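Local coordinates for lactate dehydrogenase, adjacent gene encodes predicted malate dehydrogenase (Cryptosporidium parvum, PDB 4ND3), which probably catalyses the NAD-dependent interconversion of (S)-lactate and pyruvate, at residues A[149-154]-A[171-176]; A[7-12]-A[77-82]. All coordinates share one frame; numbering follows the deposited sequence.

Interaction 1: A[149-154]-A[171-176]; sequences LDSSRF and ANVIGG. With 2OP ((2S)-2-hydroxypropanoic acid), chain D.
In the catalytic half of this lactate dehydrogenase fold, helix 147-162 lies against strand 169-174, and Ser151 on the helix meets Val173 on the strand. Val173 N gives its hydrogen to Ser151 OG at 3.0 Å, with an N-H...O angle of 158°. Ser151 OG also bonds back to Gly147 O one turn earlier, so the hydroxyl links the helix backbone to the strand. Around this bond mainly carbon atoms meet, with backbone oxygens among them. Val173 CG1 abuts Asp150 CB at 3.7 Å, while Val173 CG2 touches Asp150 O and Phe154 CB. Phe154 CG, anti to the backbone N (chi1 -169°), places the ring obliquely against Asn172 O and Ala171 CB, the latter 3.7 Å from Phe154 CD2.

Asp150 and Arg153 of this helix serve the substrate site. Asp150 OD2 bonds His177 ND1, the pair familiar from this family, in which His177 is the predicted proton acceptor and also holds the ligand through NE2. Arg153 extends its chain past Leu149, whose CG sits over the centre of one guanidinium face. Two bonds hold the carboxylate, Arg153 NH1 to lactate O at 3.0 Å and Arg153 NH2 to lactate OXT at 2.9 Å, with OXT in the guanidinium plane.

Interaction 2: A[7-12]-A[77-82]; sequences IAVIGS and IITASI. With NAD (nicotinamide-adenine-dinucleotide), chain C.
Gly11 O takes a 2.7 Å hydrogen bond from Thr79 OG1. The hydroxyl lies above the carbonyl plane, 48° out of it, and meets the C=O at an angle of 104°, well away from a lone-pair direction. Chi1 of 82° puts OG1 between the Thr79 backbone N and carbonyl carbon, turned to the glycine. One residue back, Ile10 O receives Thr79 N at 2.8 Å; thus two successive carbonyls at the end of one strand are tied to a single threonine.

Behind these bonds the pairing is regular and parallel. Ile77 N donates to Ala8 O at 2.8 Å, and Ile77 O in turn accepts from Ile10 N at the same length. Val9 and Ile77 direct their side chains to one face of the sheet, where helix 14-26 packs on both through Ile19; Ile10 and Ile78 occupy the other, where Val104 of helix 94-111 touches both. At the far end Ile7 CG2 touches Ile77 CD1 at 3.8 Å.

Strands 6-10 and 75-78 are neighbours in the middle of the parallel sheet of the Rossmann fold, and Gly11 is the first glycine of its GxGxxG sequence. Its backbone angles call for glycine, and Gly11 CA lies 4.2 Å from Ala80 N. Past the strand ends, the NAD lies across both loops. Ala80 CB sits 3.5 Å from N3A of the adenine, and Ser81 N makes a weak bond to the ribose oxygen O4B. Ser12 N bonds Asp35, which also holds the cofactor. Ser81 points OG anti to its own N, where Ser81 OG shares a 3.0 Å hydrogen bond with O3D of the nicotinamide ribose, while Asn97 ND2 donates to the same OG.

Overall arrangement
The two contacts belong to different halves of the subunit, with centres about 22 Å apart and nearest atoms about 12 Å apart, so they do not touch. They are joined through the ligands: interaction 2 carries the adenosine end and nicotinamide ribose of NAD at the strand ends of the coenzyme-binding sheet, and the dinucleotide runs from there to the lactate held by interaction 1. Thr79 of interaction 2 is about 11 Å, side chain to ligand, from that lactate. In interaction 1 Leu149 touches the NAD directly, and the side chain of Asp150 is about 6 Å from it. Asn122, bonded to both NAD and lactate, and Arg90, bonded to lactate, help complete the site between them.

Interaction 1: A[149-154]-A[171-176]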
ATOM      1  N   LEU A 149      12.884   0.916  17.591  1.00 29.51           N
ATOM      2  CA  LEU A 149      12.021   1.712  18.461  1.00 28.99           C
ATOM      3  C   LEU A 149      12.759   2.947  18.996  1.00 28.59           C
ATOM      4  O   LEU A 149      12.265   4.070  18.888  1.00 26.44           O
ATOM      5  CB  LEU A 149      11.490   0.871  19.626  1.00 29.32           C
ATOM      6  CG  LEU A 149      10.637   1.608  20.660  1.00 29.26           C
ATOM      7  CD1 LEU A 149       9.376   2.187  20.040  1.00 29.77           C
ATOM      8  CD2 LEU A 149      10.291   0.680  21.809  1.00 30.09           C
ATOM      9  N   ASP A 150      13.942   2.733  19.563  1.00 28.57           N
ATOM     10  CA  ASP A 150      14.720   3.839  20.127  1.00 28.57           C
ATOM     11  C   ASP A 150      15.104   4.866  19.052  1.00 28.08           C
ATOM     12  O   ASP A 150      14.978   6.068  19.271  1.00 28.32           O
ATOM     13  CB  ASP A 150      15.969   3.319  20.846  1.00 28.22           C
ATOM     14  CG  ASP A 150      15.636   2.510  22.096  1.00 28.87           C
ATOM     15  OD1 ASP A 150      14.674   2.859  22.814  1.00 28.72           O
ATOM     16  OD2 ASP A 150      16.353   1.524  22.369  1.00 27.74           O
ATOM     17  N   SER A 151      15.545   4.388  17.892  1.00 28.71           N
ATOM     18  CA  SER A 151      15.938   5.277  16.793  1.00 28.56           C
ATOM     19  C   SER A 151      14.743   6.001  16.178  1.00 29.01           C
ATOM     20  O   SER A 151      14.863   7.159  15.784  1.00 28.24           O
ATOM     21  CB  SER A 151      16.696   4.510  15.710  1.00 28.76           C
ATOM     22  OG  SER A 151      17.824   3.847  16.252  1.00 28.04           O
ATOM     23  N   SER A 152      13.590   5.331  16.103  1.00 27.86           N
ATOM     24  CA  SER A 152      12.374   5.966  15.599  1.00 27.61           C
ATOM     25  C   SER A 152      11.938   7.106  16.505  1.00 27.62           C
ATOM     26  O   SER A 152      11.484   8.148  16.028  1.00 28.53           O
ATOM     27  CB  SER A 152      11.226   4.956  15.461  1.00 27.53           C
ATOM     28  OG  SER A 152      11.525   3.979  14.482  1.00 27.52           O
ATOM     29  N   ARG A 153      12.066   6.902  17.813  1.00 28.12           N
ATOM     30  CA  ARG A 153      11.783   7.955  18.782  1.00 28.47           C
ATOM     31  C   ARG A 153      12.768   9.126  18.606  1.00 28.60           C
ATOM     32  O   ARG A 153      12.366  10.285  18.571  1.00 28.24           O
ATOM     33  CB  ARG A 153      11.853   7.397  20.204  1.00 29.19           C
ATOM     34  CG  ARG A 153      10.696   6.470  20.552  1.00 30.19           C
ATOM     35  CD  ARG A 153      10.951   5.668  21.815  1.00 30.61           C
ATOM     36  NE  ARG A 153       9.761   4.916  22.223  1.00 31.50           N
ATOM     37  CZ  ARG A 153       9.720   4.052  23.236  1.00 31.77           C
ATOM     38  NH1 ARG A 153      10.805   3.803  23.964  1.00 31.35           N
ATOM     39  NH2 ARG A 153       8.580   3.422  23.518  1.00 31.79           N
ATOM     40  N   PHE A 154      14.050   8.792  18.482  1.00 28.85           N
ATOM     41  CA  PHE A 154      15.128   9.771  18.295  1.00 29.15           C
ATOM     42  C   PHE A 154      14.867  10.584  17.023  1.00 29.63           C
ATOM     43  O   PHE A 154      14.846  11.817  17.059  1.00 30.72           O
ATOM     44  CB  PHE A 154      16.469   9.014  18.235  1.00 29.18           C
ATOM     45  CG  PHE A 154      17.715   9.878  18.303  1.00 28.95           C
ATOM     46  CD1 PHE A 154      17.755  11.075  19.009  1.00 29.03           C
ATOM     47  CD2 PHE A 154      18.886   9.431  17.700  1.00 29.40           C
ATOM     48  CE1 PHE A 154      18.924  11.827  19.071  1.00 29.21           C
ATOM     49  CE2 PHE A 154      20.054  10.177  17.759  1.00 29.86           C
ATOM     50  CZ  PHE A 154      20.073  11.378  18.446  1.00 28.59           C
ATOM     51  N   ALA A 171      19.214   8.901  11.872  1.00 35.17           N
ATOM     52  CA  ALA A 171      19.689   8.956  13.255  1.00 35.31           C
ATOM     53  C   ALA A 171      19.643   7.566  13.876  1.00 36.72           C
ATOM     54  O   ALA A 171      18.678   6.825  13.666  1.00 37.28           O
ATOM     55  CB  ALA A 171      18.839   9.920  14.069  1.00 35.28           C
ATOM     56  N   ASN A 172      20.684   7.221  14.633  1.00 36.66           N
ATOM     57  CA  ASN A 172      20.802   5.902  15.249  1.00 38.19           C
ATOM     58  C   ASN A 172      20.917   5.963  16.766  1.00 37.66           C
ATOM     59  O   ASN A 172      21.561   6.859  17.321  1.00 36.33           O
ATOM     60  CB  ASN A 172      22.020   5.162  14.695  1.00 39.81           C
ATOM     61  CG  ASN A 172      21.739   4.481  13.373  1.00 41.82           C
ATOM     62  OD1 ASN A 172      20.862   3.620  13.284  1.00 44.35           O
ATOM     63  ND2 ASN A 172      22.486   4.852  12.339  1.00 42.88           N
ATOM     64  N   VAL A 173      20.279   5.002  17.428  1.00 36.08           N
ATOM     65  CA  VAL A 173      20.514   4.738  18.837  1.00 35.17           C
ATOM     66  C   VAL A 173      21.201   3.388  18.909  1.00 35.04           C
ATOM     67  O   VAL A 173      20.782   2.443  18.241  1.00 35.04           O
ATOM     68  CB  VAL A 173      19.207   4.721  19.650  1.00 35.03           C
ATOM     69  CG1 VAL A 173      19.475   4.320  21.097  1.00 35.30           C
ATOM     70  CG2 VAL A 173      18.536   6.082  19.593  1.00 35.27           C
ATOM     71  N   ILE A 174      22.270   3.307  19.695  1.00 34.83           N
ATOM     72  CA  ILE A 174      23.035   2.072  19.827  1.00 34.85           C
ATOM     73  C   ILE A 174      23.257   1.722  21.295  1.00 33.85           C
ATOM     74  O   ILE A 174      22.964   2.521  22.179  1.00 34.75           O
ATOM     75  CB  ILE A 174      24.385   2.168  19.088  1.00 35.79           C
ATOM     76  CG1 ILE A 174      25.244   3.306  19.653  1.00 35.95           C
ATOM     77  CG2 ILE A 174      24.153   2.375  17.599  1.00 36.43           C
ATOM     78  CD1 ILE A 174      26.666   3.284  19.142  1.00 36.76           C
ATOM     79  N   GLY A 175      23.779   0.525  21.540  1.00 34.20           N
ATOM     80  CA  GLY A 175      24.004   0.036  22.898  1.00 34.58           C
ATOM     81  C   GLY A 175      22.780  -0.678  23.438  1.00 34.83           C
ATOM     82  O   GLY A 175      21.899  -1.073  22.678  1.00 35.19           O
ATOM     83  N   GLY A 176      22.719  -0.834  24.756  1.00 35.92           N
ATOM     84  CA  GLY A 176      21.629  -1.565  25.403  1.00 36.15           C
ATOM     85  C   GLY A 176      20.331  -0.781  25.452  1.00 36.69           C
ATOM     86  O   GLY A 176      20.338   0.447  25.535  1.00 36.51           O
TER
HETATM   87  C   2OP D 402       9.889   0.806  25.866  1.00 35.65           C
HETATM   88  O   2OP D 402      11.006   1.150  25.437  1.00 34.31           O
HETATM   89  CB  2OP D 402       9.737  -0.137  28.160  1.00 38.01           C
HETATM   90  OHN 2OP D 402      10.937  -1.266  26.386  1.00 37.11           O
HETATM   91  CA  2OP D 402       9.797  -0.449  26.672  1.00 36.51           C
HETATM   92  OXT 2OP D 402       8.849   1.461  25.648  1.00 36.35           O

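Interaction 2: A[7-12]-A[77-82]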
ATOM      1  N   ILE A   7       4.494 -16.458  10.408  1.00 28.71           N
ATOM      2  CA  ILE A   7       5.065 -15.810  11.577  1.00 28.82           C
ATOM      3  C   ILE A   7       4.364 -16.301  12.830  1.00 29.11           C
ATOM      4  O   ILE A   7       3.141 -16.247  12.919  1.00 30.26           O
ATOM      5  CB  ILE A   7       4.940 -14.273  11.508  1.00 27.92           C
ATOM      6  CG1 ILE A   7       5.693 -13.742  10.282  1.00 28.02           C
ATOM      7  CG2 ILE A   7       5.469 -13.648  12.794  1.00 27.79           C
ATOM      8  CD1 ILE A   7       5.471 -12.270  10.005  1.00 28.15           C
ATOM      9  N   ALA A   8       5.150 -16.771  13.794  1.00 29.78           N
ATOM     10  CA  ALA A   8       4.638 -17.174  15.098  1.00 30.36           C
ATOM     11  C   ALA A   8       4.879 -16.058  16.098  1.00 30.32           C
ATOM     12  O   ALA A   8       6.011 -15.605  16.270  1.00 31.42           O
ATOM     13  CB  ALA A   8       5.315 -18.448  15.569  1.00 30.69           C
ATOM     14  N   VAL A   9       3.808 -15.607  16.743  1.00 29.26           N
ATOM     15  CA  VAL A   9       3.900 -14.601  17.783  1.00 29.23           C
ATOM     16  C   VAL A   9       3.685 -15.271  19.143  1.00 30.11           C
ATOM     17  O   VAL A   9       2.580 -15.728  19.456  1.00 29.15           O
ATOM     18  CB  VAL A   9       2.864 -13.484  17.569  1.00 28.70           C
ATOM     19  CG1 VAL A   9       3.028 -12.406  18.621  1.00 28.53           C
ATOM     20  CG2 VAL A   9       3.002 -12.893  16.171  1.00 29.28           C
ATOM     21  N   ILE A  10       4.748 -15.330  19.943  1.00 31.05           N
ATOM     22  CA  ILE A  10       4.702 -15.987  21.245  1.00 31.38           C
ATOM     23  C   ILE A  10       4.400 -14.953  22.317  1.00 31.19           C
ATOM     24  O   ILE A  10       5.274 -14.182  22.725  1.00 30.25           O
ATOM     25  CB  ILE A  10       6.019 -16.712  21.579  1.00 31.94           C
ATOM     26  CG1 ILE A  10       6.537 -17.504  20.372  1.00 32.85           C
ATOM     27  CG2 ILE A  10       5.822 -17.621  22.789  1.00 31.97           C
ATOM     28  CD1 ILE A  10       5.536 -18.458  19.751  1.00 34.11           C
ATOM     29  N   GLY A  11       3.154 -14.951  22.776  1.00 30.99           N
ATOM     30  CA  GLY A  11       2.655 -13.921  23.668  1.00 31.42           C
ATOM     31  C   GLY A  11       1.694 -13.056  22.885  1.00 32.29           C
ATOM     32  O   GLY A  11       2.099 -12.346  21.962  1.00 33.06           O
ATOM     33  N   SER A  12       0.417 -13.126  23.249  1.00 32.65           N
ATOM     34  CA  SER A  12      -0.640 -12.445  22.521  1.00 31.82           C
ATOM     35  C   SER A  12      -1.256 -11.348  23.371  1.00 31.05           C
ATOM     36  O   SER A  12      -2.464 -11.128  23.348  1.00 30.11           O
ATOM     37  CB  SER A  12      -1.692 -13.460  22.081  1.00 33.11           C
ATOM     38  OG  SER A  12      -1.075 -14.506  21.345  1.00 33.96           O
ATOM     39  N   ILE A  77       8.426 -14.281  16.773  1.00 31.63           N
ATOM     40  CA  ILE A  77       8.526 -13.039  17.524  1.00 31.46           C
ATOM     41  C   ILE A  77       8.078 -13.293  18.963  1.00 31.89           C
ATOM     42  O   ILE A  77       6.929 -13.674  19.200  1.00 32.07           O
ATOM     43  CB  ILE A  77       7.683 -11.916  16.888  1.00 30.21           C
ATOM     44  CG1 ILE A  77       8.023 -11.765  15.401  1.00 30.33           C
ATOM     45  CG2 ILE A  77       7.942 -10.604  17.603  1.00 30.00           C
ATOM     46  CD1 ILE A  77       7.168 -10.753  14.664  1.00 30.06           C
ATOM     47  N   ILE A  78       8.986 -13.075  19.915  1.00 31.87           N
ATOM     48  CA  ILE A  78       8.736 -13.375  21.329  1.00 31.74           C
ATOM     49  C   ILE A  78       8.358 -12.124  22.118  1.00 32.25           C
ATOM     50  O   ILE A  78       9.203 -11.264  22.371  1.00 32.33           O
ATOM     51  CB  ILE A  78       9.973 -14.016  21.997  1.00 32.20           C
ATOM     52  CG1 ILE A  78      10.460 -15.218  21.188  1.00 32.23           C
ATOM     53  CG2 ILE A  78       9.648 -14.430  23.429  1.00 31.80           C
ATOM     54  CD1 ILE A  78      11.794 -15.767  21.648  1.00 33.32           C
ATOM     55  N   THR A  79       7.090 -12.035  22.514  1.00 31.67           N
ATOM     56  CA  THR A  79       6.603 -10.927  23.334  1.00 33.91           C
ATOM     57  C   THR A  79       6.247 -11.371  24.762  1.00 34.47           C
ATOM     58  O   THR A  79       5.862 -10.548  25.592  1.00 36.44           O
ATOM     59  CB  THR A  79       5.357 -10.273  22.701  1.00 34.37           C
ATOM     60  OG1 THR A  79       4.188 -11.035  23.021  1.00 36.07           O
ATOM     61  CG2 THR A  79       5.498 -10.179  21.188  1.00 33.94           C
ATOM     62  N   ALA A  80       6.396 -12.665  25.040  1.00 34.65           N
ATOM     63  CA  ALA A  80       5.927 -13.270  26.290  1.00 34.72           C
ATOM     64  C   ALA A  80       6.605 -12.660  27.507  1.00 34.80           C
ATOM     65  O   ALA A  80       7.821 -12.522  27.537  1.00 35.74           O
ATOM     66  CB  ALA A  80       6.163 -14.773  26.258  1.00 34.76           C
ATOM     67  N   SER A  81       5.806 -12.308  28.510  1.00 34.95           N
ATOM     68  CA  SER A  81       6.302 -11.606  29.684  1.00 35.53           C
ATOM     69  C   SER A  81       5.382 -11.775  30.893  1.00 36.24           C
ATOM     70  O   SER A  81       4.179 -11.996  30.743  1.00 35.33           O
ATOM     71  CB  SER A  81       6.442 -10.114  29.366  1.00 35.48           C
ATOM     72  OG  SER A  81       6.817  -9.376  30.514  1.00 35.48           O
ATOM     73  N   ILE A  82       5.967 -11.656  32.086  1.00 36.18           N
ATOM     74  CA  ILE A  82       5.201 -11.600  33.336  1.00 36.70           C
ATOM     75  C   ILE A  82       4.395 -10.301  33.387  1.00 37.70           C
ATOM     76  O   ILE A  82       4.773  -9.317  32.753  1.00 38.65           O
ATOM     77  CB  ILE A  82       6.110 -11.720  34.587  1.00 36.74           C
ATOM     78  CG1 ILE A  82       7.083 -10.533  34.700  1.00 37.15           C
ATOM     79  CG2 ILE A  82       6.877 -13.033  34.561  1.00 35.93           C
ATOM     80  CD1 ILE A  82       7.885 -10.525  35.984  1.00 37.55           C
TER
HETATM   81  PA  NAD C 401       1.392  -7.903  27.935  1.00 29.90           P
HETATM   82  O1A NAD C 401       0.289  -7.124  27.279  1.00 30.01           O
HETATM   83  O2A NAD C 401       1.355  -8.129  29.418  1.00 29.27           O
HETATM   84  O5B NAD C 401       1.508  -9.307  27.191  1.00 31.22           O
HETATM   85  C5B NAD C 401       2.366 -10.345  27.647  1.00 32.16           C
HETATM   86  C4B NAD C 401       1.714 -11.659  27.246  1.00 32.71           C
HETATM   87  O4B NAD C 401       2.607 -12.741  27.491  1.00 33.48           O
HETATM   88  C3B NAD C 401       0.438 -11.955  28.032  1.00 33.24           C
HETATM   89  O3B NAD C 401      -0.684 -12.072  27.152  1.00 34.10           O
HETATM   90  C2B NAD C 401       0.712 -13.271  28.737  1.00 33.36           C
HETATM   91  O2B NAD C 401      -0.418 -14.142  28.805  1.00 34.74           O
HETATM   92  C1B NAD C 401       1.818 -13.865  27.885  1.00 33.04           C
HETATM   93  N9A NAD C 401       2.623 -14.886  28.590  1.00 32.20           N
HETATM   94  C8A NAD C 401       2.969 -14.909  29.893  1.00 31.71           C
HETATM   95  N7A NAD C 401       3.712 -16.008  30.162  1.00 32.02           N
HETATM   96  C5A NAD C 401       3.846 -16.706  29.027  1.00 31.84           C
HETATM   97  C6A NAD C 401       4.512 -17.958  28.618  1.00 32.49           C
HETATM   98  N6A NAD C 401       5.201 -18.708  29.515  1.00 32.85           N
HETATM   99  N1A NAD C 401       4.407 -18.319  27.319  1.00 32.84           N
HETATM  100  C2A NAD C 401       3.726 -17.586  26.415  1.00 32.80           C
HETATM  101  N3A NAD C 401       3.100 -16.439  26.724  1.00 32.35           N
HETATM  102  C4A NAD C 401       3.127 -15.957  27.990  1.00 32.47           C
HETATM  103  O3  NAD C 401       2.858  -7.287  27.602  1.00 29.89           O
HETATM  104  PN  NAD C 401       3.192  -6.314  26.354  1.00 28.61           P
HETATM  105  O1N NAD C 401       2.697  -4.931  26.673  1.00 28.24           O
HETATM  106  O2N NAD C 401       2.764  -6.956  25.063  1.00 29.04           O
HETATM  107  O5D NAD C 401       4.793  -6.344  26.407  1.00 28.20           O
HETATM  108  C5D NAD C 401       5.472  -7.573  26.179  1.00 29.02           C
HETATM  109  C4D NAD C 401       6.942  -7.431  26.548  1.00 29.90           C
HETATM  110  O4D NAD C 401       7.580  -6.539  25.626  1.00 31.30           O
HETATM  111  C3D NAD C 401       7.162  -6.842  27.937  1.00 29.72           C
HETATM  112  O3D NAD C 401       8.202  -7.571  28.588  1.00 28.52           O
HETATM  113  C2D NAD C 401       7.598  -5.408  27.677  1.00 30.40           C
HETATM  114  O2D NAD C 401       8.432  -4.858  28.702  1.00 29.13           O
HETATM  115  C1D NAD C 401       8.344  -5.580  26.366  1.00 31.14           C
HETATM  116  N1N NAD C 401       8.541  -4.380  25.546  1.00 32.72           N
HETATM  117  C2N NAD C 401       9.694  -4.324  24.863  1.00 33.77           C
HETATM  118  C3N NAD C 401      10.003  -3.250  24.037  1.00 34.30           C
HETATM  119  C7N NAD C 401      11.305  -3.210  23.283  1.00 35.16           C
HETATM  120  O7N NAD C 401      11.661  -2.146  22.803  1.00 36.74           O
HETATM  121  N7N NAD C 401      12.057  -4.306  23.128  1.00 35.13           N
HETATM  122  C4N NAD C 401       9.076  -2.219  23.920  1.00 33.29           C
HETATM  123  C5N NAD C 401       7.881  -2.296  24.628  1.00 33.35           C
HETATM  124  C6N NAD C 401       7.633  -3.396  25.443  1.00 32.90           C